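Local structure of designed helical repeat protein (Synthetic construct, 5CWM) at residues L37-L51 with A63-L77. The protein is of unknown function but was designed computationally to fold as a regular array of repeated helices. Numbering follows the deposited sequence.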
loop_
_atom_site.group_PDB
_atom_site.type_symbol
_atom_site.label_atom_id
_atom_site.label_comp_id
_atom_site.label_asym_id
_atom_site.label_seq_id
_atom_site.Cartn_x
_atom_site.Cartn_y
_atom_site.Cartn_z
ATOM N N LEU A 37 -4.711 19.267 5.883
ATOM C CA LEU A 37 -5.212 18.014 6.437
ATOM C C LEU A 37 -6.603 17.703 5.886
ATOM O O LEU A 37 -6.857 16.603 5.380
ATOM C CB LEU A 37 -5.247 18.090 7.965
ATOM C CG LEU A 37 -5.733 16.879 8.765
ATOM C CD1 LEU A 37 -4.718 15.753 8.712
ATOM C CD2 LEU A 37 -6.019 17.278 10.204
ATOM N N ARG A 38 -7.491 18.689 5.974
ATOM C CA ARG A 38 -8.861 18.550 5.487
ATOM C C ARG A 38 -8.914 18.252 3.990
ATOM O O ARG A 38 -9.680 17.392 3.547
ATOM C CB ARG A 38 -9.658 19.820 5.793
ATOM C CG ARG A 38 -9.911 20.053 7.273
ATOM C CD ARG A 38 -9.988 21.538 7.584
ATOM N NE ARG A 38 -10.843 22.251 6.640
ATOM C CZ ARG A 38 -10.949 23.575 6.582
ATOM N NH1 ARG A 38 -10.251 24.335 7.415
ATOM N NH2 ARG A 38 -11.750 24.138 5.688
ATOM N N THR A 39 -8.100 18.965 3.218
ATOM C CA THR A 39 -8.042 18.771 1.773
ATOM C C THR A 39 -7.597 17.352 1.433
ATOM O O THR A 39 -8.185 16.691 0.571
ATOM C CB THR A 39 -7.084 19.775 1.106
ATOM O OG1 THR A 39 -7.452 21.109 1.477
ATOM C CG2 THR A 39 -7.138 19.641 -0.407
ATOM N N ALA A 40 -6.560 16.889 2.123
ATOM C CA ALA A 40 -6.062 15.532 1.932
ATOM C C ALA A 40 -7.141 14.504 2.263
ATOM O O ALA A 40 -7.346 13.544 1.515
ATOM C CB ALA A 40 -4.826 15.298 2.783
ATOM N N GLU A 41 -7.832 14.714 3.380
ATOM C CA GLU A 41 -8.902 13.810 3.791
ATOM C C GLU A 41 -10.027 13.753 2.758
ATOM O O GLU A 41 -10.558 12.678 2.465
ATOM C CB GLU A 41 -9.460 14.227 5.152
ATOM C CG GLU A 41 -8.519 13.948 6.313
ATOM C CD GLU A 41 -9.113 14.341 7.649
ATOM O OE1 GLU A 41 -9.853 15.344 7.702
ATOM O OE2 GLU A 41 -8.843 13.639 8.647
ATOM N N GLU A 42 -10.385 14.911 2.208
ATOM C CA GLU A 42 -11.402 14.971 1.163
ATOM C C GLU A 42 -10.937 14.212 -0.076
ATOM O O GLU A 42 -11.715 13.487 -0.706
ATOM C CB GLU A 42 -11.727 16.422 0.806
ATOM C CG GLU A 42 -12.775 16.576 -0.289
ATOM C CD GLU A 42 -14.135 16.040 0.119
ATOM O OE1 GLU A 42 -14.454 16.067 1.326
ATOM O OE2 GLU A 42 -14.888 15.590 -0.772
ATOM N N ALA A 43 -9.661 14.379 -0.412
ATOM C CA ALA A 43 -9.062 13.671 -1.536
ATOM C C ALA A 43 -9.174 12.161 -1.347
ATOM O O ALA A 43 -9.542 11.436 -2.273
ATOM C CB ALA A 43 -7.608 14.080 -1.711
ATOM N N ALA A 44 -8.865 11.696 -0.141
ATOM C CA ALA A 44 -8.959 10.275 0.181
ATOM C C ALA A 44 -10.402 9.782 0.098
ATOM O O ALA A 44 -10.662 8.679 -0.390
ATOM C CB ALA A 44 -8.388 10.006 1.563
ATOM N N ARG A 45 -11.334 10.599 0.581
ATOM C CA ARG A 45 -12.755 10.266 0.516
ATOM C C ARG A 45 -13.210 10.061 -0.927
ATOM O O ARG A 45 -13.743 9.000 -1.283
ATOM C CB ARG A 45 -13.597 11.361 1.176
ATOM C CG ARG A 45 -14.268 10.938 2.474
ATOM C CD ARG A 45 -13.627 11.604 3.682
ATOM N NE ARG A 45 -13.789 13.055 3.657
ATOM C CZ ARG A 45 -13.430 13.864 4.648
ATOM N NH1 ARG A 45 -12.889 13.366 5.752
ATOM N NH2 ARG A 45 -13.614 15.173 4.538
ATOM N N GLU A 46 -12.988 11.080 -1.752
ATOM C CA GLU A 46 -13.353 11.017 -3.163
ATOM C C GLU A 46 -12.681 9.834 -3.852
ATOM O O GLU A 46 -13.298 9.151 -4.669
ATOM C CB GLU A 46 -12.983 12.321 -3.871
ATOM C CG GLU A 46 -13.699 13.545 -3.325
ATOM C CD GLU A 46 -13.400 14.796 -4.125
ATOM O OE1 GLU A 46 -12.722 14.687 -5.168
ATOM O OE2 GLU A 46 -13.841 15.889 -3.711
ATOM N N ALA A 47 -11.418 9.592 -3.507
ATOM C CA ALA A 47 -10.673 8.466 -4.059
ATOM C C ALA A 47 -11.354 7.140 -3.734
ATOM O O ALA A 47 -11.520 6.285 -4.610
ATOM C CB ALA A 47 -9.246 8.469 -3.536
ATOM N N LYS A 48 -11.752 6.972 -2.475
ATOM C CA LYS A 48 -12.430 5.750 -2.061
ATOM C C LYS A 48 -13.774 5.611 -2.768
ATOM O O LYS A 48 -14.190 4.502 -3.100
ATOM C CB LYS A 48 -12.631 5.712 -0.543
ATOM C CG LYS A 48 -13.257 4.411 -0.057
ATOM C CD LYS A 48 -13.470 4.397 1.447
ATOM C CE LYS A 48 -14.121 3.094 1.886
ATOM N NZ LYS A 48 -14.332 3.039 3.357
ATOM N N LYS A 49 -14.449 6.735 -2.998
ATOM C CA LYS A 49 -15.695 6.714 -3.761
ATOM C C LYS A 49 -15.452 6.197 -5.180
ATOM O O LYS A 49 -16.190 5.338 -5.682
ATOM C CB LYS A 49 -16.326 8.105 -3.803
ATOM C CG LYS A 49 -16.765 8.629 -2.445
ATOM C CD LYS A 49 -17.290 10.051 -2.543
ATOM C CE LYS A 49 -17.661 10.597 -1.175
ATOM N NZ LYS A 49 -18.110 12.014 -1.249
ATOM N N VAL A 50 -14.408 6.724 -5.815
ATOM C CA VAL A 50 -14.017 6.300 -7.157
ATOM C C VAL A 50 -13.705 4.805 -7.189
ATOM O O VAL A 50 -14.086 4.102 -8.125
ATOM C CB VAL A 50 -12.792 7.093 -7.664
ATOM C CG1 VAL A 50 -12.317 6.547 -9.000
ATOM C CG2 VAL A 50 -13.129 8.569 -7.787
ATOM N N LEU A 51 -13.017 4.325 -6.158
ATOM C CA LEU A 51 -12.759 2.895 -6.017
ATOM C C LEU A 51 -14.062 2.103 -5.941
ATOM O O LEU A 51 -14.223 1.079 -6.609
ATOM C CB LEU A 51 -11.913 2.623 -4.772
ATOM C CG LEU A 51 -11.886 1.175 -4.273
ATOM C CD1 LEU A 51 -11.173 0.268 -5.261
ATOM C CD2 LEU A 51 -11.237 1.092 -2.905
ATOM N N ALA A 63 -9.536 1.552 -10.159
ATOM C CA ALA A 63 -9.484 1.156 -8.758
ATOM C C ALA A 63 -8.070 1.281 -8.199
ATOM O O ALA A 63 -7.857 1.880 -7.140
ATOM C CB ALA A 63 -9.993 -0.270 -8.600
ATOM N N LEU A 64 -7.109 0.718 -8.927
ATOM C CA LEU A 64 -5.707 0.756 -8.529
ATOM C C LEU A 64 -5.210 2.188 -8.387
ATOM O O LEU A 64 -4.564 2.536 -7.395
ATOM C CB LEU A 64 -4.845 0.001 -9.541
ATOM C CG LEU A 64 -3.337 -0.002 -9.283
ATOM C CD1 LEU A 64 -3.016 -0.711 -7.976
ATOM C CD2 LEU A 64 -2.600 -0.646 -10.444
ATOM N N ARG A 65 -5.518 3.015 -9.383
ATOM C CA ARG A 65 -5.133 4.422 -9.352
ATOM C C ARG A 65 -5.726 5.116 -8.128
ATOM O O ARG A 65 -5.044 5.879 -7.438
ATOM C CB ARG A 65 -5.582 5.134 -10.630
ATOM C CG ARG A 65 -4.475 5.908 -11.329
ATOM C CD ARG A 65 -3.786 6.868 -10.373
ATOM N NE ARG A 65 -2.616 7.500 -10.976
ATOM C CZ ARG A 65 -1.721 8.210 -10.298
ATOM N NH1 ARG A 65 -0.686 8.750 -10.927
ATOM N NH2 ARG A 65 -1.857 8.377 -8.990
ATOM N N ALA A 66 -6.997 4.834 -7.857
ATOM C CA ALA A 66 -7.687 5.421 -6.715
ATOM C C ALA A 66 -7.017 5.040 -5.397
ATOM O O ALA A 66 -6.786 5.893 -4.537
ATOM C CB ALA A 66 -9.147 4.994 -6.705
ATOM N N VAL A 67 -6.698 3.759 -5.247
ATOM C CA VAL A 67 -6.128 3.269 -3.997
ATOM C C VAL A 67 -4.691 3.749 -3.794
ATOM O O VAL A 67 -4.294 4.066 -2.672
ATOM C CB VAL A 67 -6.183 1.730 -3.929
ATOM C CG1 VAL A 67 -5.476 1.217 -2.685
ATOM C CG2 VAL A 67 -7.628 1.271 -3.930
ATOM N N GLU A 68 -3.911 3.823 -4.869
ATOM C CA GLU A 68 -2.554 4.345 -4.737
ATOM C C GLU A 68 -2.602 5.853 -4.488
ATOM O O GLU A 68 -1.686 6.422 -3.887
ATOM C CB GLU A 68 -1.706 4.009 -5.969
ATOM C CG GLU A 68 -2.152 4.651 -7.266
ATOM C CD GLU A 68 -1.445 4.060 -8.472
ATOM O OE1 GLU A 68 -0.712 3.062 -8.305
ATOM O OE2 GLU A 68 -1.621 4.590 -9.589
ATOM N N LEU A 69 -3.679 6.494 -4.935
ATOM C CA LEU A 69 -3.929 7.885 -4.568
ATOM C C LEU A 69 -4.240 7.988 -3.077
ATOM O O LEU A 69 -3.830 8.942 -2.412
ATOM C CB LEU A 69 -5.074 8.477 -5.395
ATOM C CG LEU A 69 -4.713 8.993 -6.790
ATOM C CD1 LEU A 69 -5.953 9.477 -7.523
ATOM C CD2 LEU A 69 -3.675 10.101 -6.695
ATOM N N VAL A 70 -4.963 7.000 -2.556
ATOM C CA VAL A 70 -5.244 6.933 -1.124
ATOM C C VAL A 70 -3.943 6.781 -0.338
ATOM O O VAL A 70 -3.754 7.419 0.698
ATOM C CB VAL A 70 -6.201 5.768 -0.782
ATOM C CG1 VAL A 70 -6.283 5.558 0.722
ATOM C CG2 VAL A 70 -7.581 6.028 -1.361
ATOM N N VAL A 71 -3.044 5.943 -0.847
ATOM C CA VAL A 71 -1.724 5.763 -0.247
ATOM C C VAL A 71 -0.942 7.075 -0.260
ATOM O O VAL A 71 -0.308 7.446 0.732
ATOM C CB VAL A 71 -0.918 4.671 -0.980
ATOM C CG1 VAL A 71 0.501 4.594 -0.437
ATOM C CG2 VAL A 71 -1.617 3.326 -0.852
ATOM N N ARG A 72 -0.997 7.768 -1.395
ATOM C CA ARG A 72 -0.412 9.099 -1.529
ATOM C C ARG A 72 -0.909 10.023 -0.419
ATOM O O ARG A 72 -0.119 10.682 0.273
ATOM C CB ARG A 72 -0.750 9.685 -2.902
ATOM C CG ARG A 72 -0.299 11.116 -3.111
ATOM C CD ARG A 72 1.045 11.171 -3.807
ATOM N NE ARG A 72 1.438 12.538 -4.135
ATOM C CZ ARG A 72 1.134 13.149 -5.277
ATOM N NH1 ARG A 72 0.429 12.513 -6.203
ATOM N NH2 ARG A 72 1.533 14.395 -5.492
ATOM N N VAL A 73 -2.228 10.052 -0.253
ATOM C CA VAL A 73 -2.865 10.852 0.785
ATOM C C VAL A 73 -2.352 10.463 2.169
ATOM O O VAL A 73 -2.104 11.323 3.007
ATOM C CB VAL A 73 -4.402 10.707 0.746
ATOM C CG1 VAL A 73 -5.035 11.337 1.976
ATOM C CG2 VAL A 73 -4.962 11.326 -0.524
ATOM N N ALA A 74 -2.183 9.165 2.395
ATOM C CA ALA A 74 -1.705 8.664 3.679
ATOM C C ALA A 74 -0.289 9.155 3.982
ATOM O O ALA A 74 -0.015 9.644 5.083
ATOM C CB ALA A 74 -1.757 7.146 3.705
ATOM N N GLU A 75 0.606 9.018 3.005
ATOM C CA GLU A 75 1.971 9.522 3.142
ATOM C C GLU A 75 1.952 11.015 3.444
ATOM O O GLU A 75 2.691 11.506 4.308
ATOM C CB GLU A 75 2.783 9.255 1.871
ATOM C CG GLU A 75 2.953 7.785 1.524
ATOM C CD GLU A 75 3.714 7.577 0.226
ATOM O OE1 GLU A 75 3.958 8.573 -0.487
ATOM O OE2 GLU A 75 4.067 6.419 -0.081
ATOM N N LEU A 76 1.090 11.731 2.725
ATOM C CA LEU A 76 0.935 13.166 2.930
ATOM C C LEU A 76 0.514 13.471 4.364
ATOM O O LEU A 76 0.995 14.426 4.970
ATOM C CB LEU A 76 -0.085 13.738 1.944
ATOM C CG LEU A 76 -0.383 15.233 2.075
ATOM C CD1 LEU A 76 0.901 16.046 2.023
ATOM C CD2 LEU A 76 -1.349 15.676 0.989
ATOM N N LEU A 77 -0.377 12.647 4.904
ATOM C CA LEU A 77 -0.862 12.825 6.266
ATOM C C LEU A 77 0.228 12.502 7.277
ATOM O O LEU A 77 0.248 13.061 8.371
ATOM C CB LEU A 77 -2.094 11.954 6.521
ATOM C CG LEU A 77 -3.354 12.355 5.751
ATOM C CD1 LEU A 77 -4.557 11.568 6.234
ATOM C CD2 LEU A 77 -3.600 13.847 5.873
#
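A40, A44 and A47 of helix 30-57 meet V73, V70 and A66 of helix 60-84 in a buried contact between antiparallel helices consecutive in the chain, and the side chains that meet are all apolar. The example illustrates how alanine lets two helices approach: the axes of the two segments come within 8.3 Å, with 158° between their N-to-C directions. V73 fits among A40, A43 and A44. Because its CG1 lies anti to the backbone N (chi1 170°), that methyl is directed at the first helix, 3.6 Å from A44 CB and also against the A40 carbonyl oxygen, while CG2 turns to A43 CB. An alanine in place of V73 would lack both methyls and would probably leave a gap among A40, A43 and A44. One turn along, V70 CG2 sits 3.7 Å from A47 CB, and beyond it the A66 CB methyl touches the A47 carbonyl oxygen and faces the CB of L51.

Antiparallel packing of chain-neighbouring helices recurs along helical repeat proteins, whose helices stack side by side into an extended array. Here a leucine pair lies at one end of the alanine-lined middle. L37 and L77 cross at about a right angle, CD1 of L37 lying 3.6 Å from CD2 of L77, and the latter methyl also reaches A40 CB. At the other end both methyls of L51 straddle V67 CG2, CD2 at 3.8 Å from it, and L51 CD1 reaches on to A63 CB at 3.6 Å. Helix 87-114 packs on L51, V67 and L77, and the ammonium group of K48 forms a salt bridge with E99 of that same helix.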